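Local coordinates for protein beta-glucuronidase (PDB 6XXW) that probably hydrolyses beta-D-glucuronides, releasing glucuronic acid, as a glycoside hydrolase of family 2, at residues L260-I265 with R277-I282; I348-D353 with K403-V408. All coordinates share one frame; numbering follows the deposited sequence.

Overall arrangement
Following the chain from its N terminus, contact 1 comes first: residues 260-265 and 277-282 meet across an intervening 11 residues, the outer ends of both strands and the turn that joins them, in the hairpin of strands 257-268 and 273-280 of the beta-sandwich domain. Contact 2 then opens at 348-353 on helix 346-355 and closes across 49 intervening residues at 403-408, after strand 358-362 and helix 385-402. The two are in series, so neither encloses nor crosses the other. Their centres nevertheless lie about 12 Å apart, and they touch directly: Gly281 N is 3.6 Å from Pro406 CG, and Met278 CE is 3.7 Å from Asn404 O. The hairpin is thereby packed against the barrel.

Contact 1: residues L260-I265 with R277-I282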
ATOM      1  N   LEU A 260     -11.850  11.653  39.919  1.00 19.65           N
ATOM      2  CA  LEU A 260     -11.256  12.964  40.173  1.00 21.90           C
ATOM      3  C   LEU A 260     -12.141  13.791  41.103  1.00 25.64           C
ATOM      4  O   LEU A 260     -13.356  13.859  40.915  1.00 23.55           O
ATOM      5  CB  LEU A 260     -11.028  13.728  38.861  1.00 19.85           C
ATOM      6  CG  LEU A 260     -10.004  13.110  37.897  1.00 23.70           C
ATOM      7  CD1 LEU A 260     -10.036  13.808  36.537  1.00 24.01           C
ATOM      8  CD2 LEU A 260      -8.587  13.150  38.500  1.00 19.74           C
ATOM      9  N   TYR A 261     -11.524  14.418  42.096  1.00 23.76           N
ATOM     10  CA  TYR A 261     -12.145  15.438  42.929  1.00 21.28           C
ATOM     11  C   TYR A 261     -11.726  16.803  42.399  1.00 21.47           C
ATOM     12  O   TYR A 261     -10.642  16.953  41.831  1.00 24.12           O
ATOM     13  CB  TYR A 261     -11.700  15.300  44.393  1.00 19.63           C
ATOM     14  CG  TYR A 261     -12.188  14.057  45.102  1.00 22.44           C
ATOM     15  CD1 TYR A 261     -11.546  12.836  44.928  1.00 21.70           C
ATOM     16  CD2 TYR A 261     -13.291  14.102  45.948  1.00 23.02           C
ATOM     17  CE1 TYR A 261     -11.991  11.688  45.572  1.00 20.23           C
ATOM     18  CE2 TYR A 261     -13.743  12.964  46.599  1.00 21.14           C
ATOM     19  CZ  TYR A 261     -13.082  11.758  46.407  1.00 22.17           C
ATOM     20  OH  TYR A 261     -13.518  10.622  47.053  1.00 28.36           O
ATOM     21  N   ASN A 262     -12.574  17.808  42.590  1.00 22.06           N
ATOM     22  CA  ASN A 262     -12.254  19.154  42.131  1.00 19.61           C
ATOM     23  C   ASN A 262     -11.825  19.997  43.324  1.00 23.69           C
ATOM     24  O   ASN A 262     -12.588  20.164  44.279  1.00 24.31           O
ATOM     25  CB  ASN A 262     -13.426  19.819  41.414  1.00 23.65           C
ATOM     26  CG  ASN A 262     -13.017  21.107  40.728  1.00 29.46           C
ATOM     27  OD1 ASN A 262     -13.213  22.209  41.266  1.00 31.15           O
ATOM     28  ND2 ASN A 262     -12.416  20.981  39.546  1.00 27.35           N
ATOM     29  N   LEU A 263     -10.605  20.508  43.263  1.00 20.11           N
ATOM     30  CA  LEU A 263     -10.055  21.356  44.305  1.00 21.64           C
ATOM     31  C   LEU A 263     -10.296  22.806  43.915  1.00 25.04           C
ATOM     32  O   LEU A 263      -9.866  23.237  42.840  1.00 22.00           O
ATOM     33  CB  LEU A 263      -8.564  21.085  44.475  1.00 21.33           C
ATOM     34  CG  LEU A 263      -7.837  21.872  45.558  1.00 25.16           C
ATOM     35  CD1 LEU A 263      -8.292  21.413  46.920  1.00 22.52           C
ATOM     36  CD2 LEU A 263      -6.328  21.668  45.396  1.00 23.40           C
ATOM     37  N   GLU A 264     -10.982  23.552  44.778  1.00 22.60           N
ATOM     38  CA  GLU A 264     -11.228  24.972  44.561  1.00 23.40           C
ATOM     39  C   GLU A 264     -10.479  25.801  45.598  1.00 23.00           C
ATOM     40  O   GLU A 264     -10.638  25.588  46.806  1.00 26.90           O
ATOM     41  CB  GLU A 264     -12.723  25.290  44.619  1.00 24.58           C
ATOM     42  CG  GLU A 264     -13.030  26.768  44.403  1.00 28.41           C
ATOM     43  CD  GLU A 264     -14.483  27.117  44.707  1.00 34.52           C
ATOM     44  OE1 GLU A 264     -15.385  26.584  44.027  1.00 36.83           O
ATOM     45  OE2 GLU A 264     -14.716  27.930  45.625  1.00 44.01           O
ATOM     46  N   ILE A 265      -9.665  26.741  45.125  1.00 22.41           N
ATOM     47  CA  ILE A 265      -8.877  27.617  45.982  1.00 24.85           C
ATOM     48  C   ILE A 265      -9.388  29.035  45.796  1.00 24.49           C
ATOM     49  O   ILE A 265      -9.425  29.544  44.669  1.00 25.04           O
ATOM     50  CB  ILE A 265      -7.374  27.535  45.663  1.00 22.44           C
ATOM     51  CG1 ILE A 265      -6.843  26.116  45.893  1.00 23.10           C
ATOM     52  CG2 ILE A 265      -6.586  28.566  46.489  1.00 24.22           C
ATOM     53  CD1 ILE A 265      -5.491  25.872  45.223  1.00 27.79           C
ATOM     54  N   ARG A 277      -9.271  26.530  40.169  1.00 19.51           N
ATOM     55  CA  ARG A 277      -9.809  25.192  40.373  1.00 23.13           C
ATOM     56  C   ARG A 277      -8.991  24.178  39.588  1.00 24.49           C
ATOM     57  O   ARG A 277      -8.522  24.471  38.482  1.00 23.70           O
ATOM     58  CB  ARG A 277     -11.286  25.094  39.933  1.00 24.10           C
ATOM     59  CG  ARG A 277     -12.219  26.036  40.654  1.00 27.48           C
ATOM     60  CD  ARG A 277     -13.665  25.823  40.222  1.00 29.21           C
ATOM     61  NE  ARG A 277     -14.558  26.649  41.018  1.00 28.02           N
ATOM     62  CZ  ARG A 277     -14.885  27.898  40.720  1.00 30.11           C
ATOM     63  NH1 ARG A 277     -14.405  28.469  39.621  1.00 27.42           N
ATOM     64  NH2 ARG A 277     -15.703  28.573  41.521  1.00 30.41           N
ATOM     65  N   MET A 278      -8.835  22.979  40.154  1.00 22.60           N
ATOM     66  CA  MET A 278      -8.187  21.902  39.422  1.00 23.21           C
ATOM     67  C   MET A 278      -8.744  20.555  39.860  1.00 21.88           C
ATOM     68  O   MET A 278      -8.967  20.322  41.051  1.00 22.80           O
ATOM     69  CB  MET A 278      -6.667  21.931  39.618  1.00 24.93           C
ATOM     70  CG  MET A 278      -5.938  20.881  38.802  1.00 24.50           C
ATOM     71  SD  MET A 278      -4.163  20.917  39.147  1.00 33.29           S
ATOM     72  CE  MET A 278      -3.631  19.499  38.175  1.00 31.27           C
ATOM     73  N   ASP A 279      -8.977  19.674  38.891  1.00 23.04           N
ATOM     74  CA  ASP A 279      -9.301  18.292  39.212  1.00 20.49           C
ATOM     75  C   ASP A 279      -8.045  17.567  39.676  1.00 27.12           C
ATOM     76  O   ASP A 279      -7.010  17.606  39.001  1.00 21.56           O
ATOM     77  CB  ASP A 279      -9.880  17.572  37.994  1.00 25.52           C
ATOM     78  CG  ASP A 279     -11.323  17.966  37.693  1.00 36.06           C
ATOM     79  OD1 ASP A 279     -12.042  18.465  38.592  1.00 30.37           O
ATOM     80  OD2 ASP A 279     -11.738  17.754  36.537  1.00 38.33           O
ATOM     81  N   ILE A 280      -8.139  16.874  40.810  1.00 18.01           N
ATOM     82  CA  ILE A 280      -7.020  16.109  41.341  1.00 19.35           C
ATOM     83  C   ILE A 280      -7.497  14.685  41.581  1.00 20.90           C
ATOM     84  O   ILE A 280      -8.693  14.411  41.634  1.00 23.82           O
ATOM     85  CB  ILE A 280      -6.452  16.709  42.647  1.00 23.22           C
ATOM     86  CG1 ILE A 280      -7.538  16.743  43.728  1.00 22.57           C
ATOM     87  CG2 ILE A 280      -5.865  18.106  42.407  1.00 23.88           C
ATOM     88  CD1 ILE A 280      -7.002  17.110  45.091  1.00 24.26           C
ATOM     89  N   GLY A 281      -6.545  13.783  41.740  1.00 18.43           N
ATOM     90  CA  GLY A 281      -6.853  12.390  42.024  1.00 20.90           C
ATOM     91  C   GLY A 281      -6.124  11.927  43.268  1.00 23.96           C
ATOM     92  O   GLY A 281      -4.989  12.330  43.523  1.00 27.06           O
ATOM     93  N   ILE A 282      -6.793  11.088  44.047  1.00 23.28           N
ATOM     94  CA  ILE A 282      -6.246  10.574  45.296  1.00 22.63           C
ATOM     95  C   ILE A 282      -5.628   9.207  45.011  1.00 21.25           C
ATOM     96  O   ILE A 282      -6.342   8.227  44.773  1.00 23.06           O
ATOM     97  CB  ILE A 282      -7.325  10.486  46.387  1.00 24.54           C
ATOM     98  CG1 ILE A 282      -7.825  11.884  46.771  1.00 26.20           C
ATOM     99  CG2 ILE A 282      -6.787   9.751  47.613  1.00 19.36           C
ATOM    100  CD1 ILE A 282      -9.079  11.856  47.650  1.00 22.12           C
TER
HETATM  101  O   HOH W   1     -14.392  16.392  39.126  1.00 40.35           O
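Residues Tyr261 to Glu264 and Arg277 to Ile280 pair as the two arms of an antiparallel beta hairpin, part of a domain that in family 2 glycoside hydrolases is an immunoglobulin-like sandwich. The hydrogen-bonded pairs are Tyr261 with Ile280 and Leu263 with Met278, each linked in both directions; Ile280 N lies 2.7 Å from Tyr261 O, and Leu263 N 2.8 Å from Met278 O. Between them, in the non-hydrogen-bonded pair, Asn262 reaches over to Asp279. With CG anti to the backbone N (chi1 -170°), its amide leans toward the other strand, where ND2 donates to Asp279 OD1 at 2.7 Å. The bond is nearly straight (176°) and lies in the amide plane, but it meets OD1 from above the carboxylate, the two planes being 84° apart. A water donates both to this OD1 and to Leu260 O, bridging the start of the pairing.

Further along the same face, Glu264 and Arg277 run side by side as a salt bridge. Arg277 NE approaches Glu264 OE1 to 3.1 Å from above the carboxylate plane, NH2 adds a weak bond, and the flat groups stand almost perpendicular. Each partner has a second charge: Glu264 OE1 also pairs with Arg228, and Arg277 NH2 with Glu28. Tyr261, Leu263, Met278 and Ile280 share the other face; beyond the paired strand, Ile282 CD1 meets the Tyr261 ring obliquely, 3.6 Å from CE1.

Strand 223-228 continues the sheet beyond 257-268, with backbone bonds from Asn262 to Arg228 and from Glu264 to Ile226. Leu263, Met278, Ile280 and Ile282 pack on strands 198-206 and 209-217, which this sheet does not include. Leu260 touches Pro406 of the barrel, and Arg277 packs on Phe81 of a second subunit.

Contact 2: residues I348-D353 with K403-V408; sequences ILFLAD and KNHPSV
Asp353, on helix 346-355 of the TIM barrel, grips the loop that leads into barrel strand 408-415. Hydrogen bonds come first. Asp353 OD2 accepts a hydrogen bond from His405 ND1 at 2.6 Å, almost straight (173°), on the syn side, somewhat out of the carboxylate plane but in the imidazole plane. Asp353 OD1 accepts twice from Ser407, from OG at 2.8 Å and from N at 3.0 Å, the donors arriving from opposite faces of the carboxylate. Ser407 can offer both because its OG sits between the backbone N and the carbonyl carbon (chi1 64°). Were Asp353 an alanine, His405 ND1 and both Ser407 donors would probably lose their acceptor and the imidazole would be freer to turn.

Contacts with the imidazole ring come from two more residues. His405 presents its edge to the face of Phe350, a T-shaped pair with centroids 4.5 Å apart and planes at 79°, with His405 CE1 over the centre of the Phe350 ring. Leu349 CB stands over the imidazole face, 3.7 Å from its centroid, as a CH-pi contact.

Van der Waals contacts complete the joint: Ala352 CB meets Ser407 CB at 3.6 Å, and Leu349 CD1 lies 3.8 Å from Val408 CG2.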
ATOM      1  N   ILE A 348      -2.301  16.809  27.411  1.00 17.91           N
ATOM      2  CA  ILE A 348      -2.285  15.350  27.406  1.00 19.00           C
ATOM      3  C   ILE A 348      -2.332  14.794  28.834  1.00 20.98           C
ATOM      4  O   ILE A 348      -2.970  13.763  29.093  1.00 17.01           O
ATOM      5  CB  ILE A 348      -1.067  14.839  26.616  1.00 19.08           C
ATOM      6  CG1 ILE A 348      -1.369  14.939  25.115  1.00 18.89           C
ATOM      7  CG2 ILE A 348      -0.723  13.383  27.011  1.00 21.13           C
ATOM      8  CD1 ILE A 348      -0.150  14.625  24.237  1.00 25.67           C
ATOM      9  N   LEU A 349      -1.695  15.478  29.790  1.00 15.86           N
ATOM     10  CA  LEU A 349      -1.732  14.992  31.171  1.00 17.15           C
ATOM     11  C   LEU A 349      -3.114  15.169  31.804  1.00 18.06           C
ATOM     12  O   LEU A 349      -3.554  14.309  32.583  1.00 20.03           O
ATOM     13  CB  LEU A 349      -0.658  15.691  32.016  1.00 18.69           C
ATOM     14  CG  LEU A 349       0.775  15.377  31.585  1.00 21.43           C
ATOM     15  CD1 LEU A 349       1.747  15.952  32.583  1.00 22.48           C
ATOM     16  CD2 LEU A 349       0.989  13.876  31.469  1.00 20.47           C
ATOM     17  N   PHE A 350      -3.816  16.270  31.495  1.00 16.57           N
ATOM     18  CA  PHE A 350      -5.188  16.415  31.982  1.00 16.94           C
ATOM     19  C   PHE A 350      -6.075  15.308  31.431  1.00 19.71           C
ATOM     20  O   PHE A 350      -6.942  14.783  32.141  1.00 18.38           O
ATOM     21  CB  PHE A 350      -5.762  17.782  31.610  1.00 20.14           C
ATOM     22  CG  PHE A 350      -5.282  18.899  32.488  1.00 23.43           C
ATOM     23  CD1 PHE A 350      -5.757  19.035  33.787  1.00 23.93           C
ATOM     24  CD2 PHE A 350      -4.346  19.810  32.019  1.00 21.71           C
ATOM     25  CE1 PHE A 350      -5.305  20.071  34.605  1.00 21.87           C
ATOM     26  CE2 PHE A 350      -3.887  20.838  32.831  1.00 21.87           C
ATOM     27  CZ  PHE A 350      -4.370  20.965  34.124  1.00 23.74           C
ATOM     28  N   LEU A 351      -5.864  14.932  30.162  1.00 17.56           N
ATOM     29  CA  LEU A 351      -6.607  13.815  29.591  1.00 16.69           C
ATOM     30  C   LEU A 351      -6.221  12.496  30.254  1.00 17.49           C
ATOM     31  O   LEU A 351      -7.090  11.666  30.542  1.00 19.32           O
ATOM     32  CB  LEU A 351      -6.382  13.754  28.079  1.00 17.47           C
ATOM     33  CG  LEU A 351      -7.017  14.881  27.256  1.00 20.97           C
ATOM     34  CD1 LEU A 351      -6.606  14.764  25.779  1.00 21.09           C
ATOM     35  CD2 LEU A 351      -8.531  14.806  27.410  1.00 19.44           C
ATOM     36  N   ALA A 352      -4.926  12.276  30.510  1.00 17.81           N
ATOM     37  CA  ALA A 352      -4.553  11.042  31.190  1.00 16.69           C
ATOM     38  C   ALA A 352      -5.201  10.968  32.571  1.00 21.83           C
ATOM     39  O   ALA A 352      -5.621   9.883  33.007  1.00 16.53           O
ATOM     40  CB  ALA A 352      -3.037  10.915  31.273  1.00 15.98           C
ATOM     41  N   ASP A 353      -5.337  12.121  33.249  1.00 17.20           N
ATOM     42  CA  ASP A 353      -6.076  12.184  34.515  1.00 18.23           C
ATOM     43  C   ASP A 353      -7.525  11.733  34.332  1.00 21.57           C
ATOM     44  O   ASP A 353      -8.066  10.985  35.157  1.00 19.97           O
ATOM     45  CB  ASP A 353      -6.069  13.612  35.095  1.00 16.28           C
ATOM     46  CG  ASP A 353      -4.666  14.145  35.462  1.00 22.21           C
ATOM     47  OD1 ASP A 353      -3.674  13.368  35.598  1.00 21.84           O
ATOM     48  OD2 ASP A 353      -4.571  15.393  35.642  1.00 20.26           O
ATOM     49  N   LYS A 403       3.532  18.496  38.964  1.00 19.29           N
ATOM     50  CA  LYS A 403       3.536  17.852  40.277  1.00 18.72           C
ATOM     51  C   LYS A 403       2.148  17.468  40.781  1.00 15.69           C
ATOM     52  O   LYS A 403       2.049  16.569  41.624  1.00 20.00           O
ATOM     53  CB  LYS A 403       4.193  18.773  41.324  1.00 16.82           C
ATOM     54  CG  LYS A 403       3.540  20.179  41.378  1.00 18.92           C
ATOM     55  CD  LYS A 403       4.196  21.085  42.393  1.00 26.00           C
ATOM     56  CE  LYS A 403       3.549  22.477  42.413  1.00 23.14           C
ATOM     57  NZ  LYS A 403       4.018  23.390  41.333  1.00 36.16           N
ATOM     58  N   ASN A 404       1.079  18.117  40.307  1.00 17.12           N
ATOM     59  CA  ASN A 404      -0.272  17.869  40.824  1.00 17.68           C
ATOM     60  C   ASN A 404      -1.130  16.953  39.939  1.00 23.39           C
ATOM     61  O   ASN A 404      -2.316  16.763  40.235  1.00 19.85           O
ATOM     62  CB  ASN A 404      -0.996  19.198  41.054  1.00 22.23           C
ATOM     63  CG  ASN A 404      -0.306  20.036  42.115  1.00 18.58           C
ATOM     64  OD1 ASN A 404       0.235  19.491  43.068  1.00 18.61           O
ATOM     65  ND2 ASN A 404      -0.289  21.354  41.932  1.00 21.86           N
ATOM     66  N   HIS A 405      -0.568  16.357  38.886  1.00 21.50           N
ATOM     67  CA  HIS A 405      -1.335  15.436  38.051  1.00 19.63           C
ATOM     68  C   HIS A 405      -1.302  14.040  38.663  1.00 20.17           C
ATOM     69  O   HIS A 405      -0.208  13.486  38.858  1.00 19.49           O
ATOM     70  CB  HIS A 405      -0.780  15.391  36.632  1.00 20.27           C
ATOM     71  CG  HIS A 405      -1.131  16.588  35.807  1.00 20.11           C
ATOM     72  ND1 HIS A 405      -2.403  16.806  35.317  1.00 22.46           N
ATOM     73  CD2 HIS A 405      -0.381  17.635  35.388  1.00 23.56           C
ATOM     74  CE1 HIS A 405      -2.422  17.935  34.631  1.00 21.53           C
ATOM     75  NE2 HIS A 405      -1.207  18.457  34.658  1.00 25.69           N
ATOM     76  N   PRO A 406      -2.449  13.431  38.963  1.00 19.91           N
ATOM     77  CA  PRO A 406      -2.420  12.038  39.443  1.00 19.46           C
ATOM     78  C   PRO A 406      -1.867  11.057  38.413  1.00 16.94           C
ATOM     79  O   PRO A 406      -1.286  10.032  38.792  1.00 15.91           O
ATOM     80  CB  PRO A 406      -3.899  11.750  39.776  1.00 15.52           C
ATOM     81  CG  PRO A 406      -4.681  12.697  38.896  1.00 22.52           C
ATOM     82  CD  PRO A 406      -3.821  13.948  38.780  1.00 18.04           C
ATOM     83  N   SER A 407      -1.998  11.368  37.123  1.00 15.73           N
ATOM     84  CA  SER A 407      -1.599  10.430  36.078  1.00 14.02           C
ATOM     85  C   SER A 407      -0.086  10.237  36.017  1.00 15.76           C
ATOM     86  O   SER A 407       0.374   9.148  35.646  1.00 16.89           O
ATOM     87  CB  SER A 407      -2.125  10.904  34.718  1.00 19.28           C
ATOM     88  OG  SER A 407      -1.534  12.149  34.335  1.00 19.58           O
ATOM     89  N   VAL A 408       0.706  11.262  36.355  1.00 18.57           N
ATOM     90  CA  VAL A 408       2.156  11.081  36.387  1.00 15.77           C
ATOM     91  C   VAL A 408       2.519  10.248  37.612  1.00 17.19           C
ATOM     92  O   VAL A 408       2.286  10.660  38.758  1.00 16.30           O
ATOM     93  CB  VAL A 408       2.899  12.426  36.411  1.00 16.67           C
ATOM     94  CG1 VAL A 408       4.428  12.172  36.483  1.00 15.89           C
ATOM     95  CG2 VAL A 408       2.550  13.296  35.221  1.00 15.23           C
TER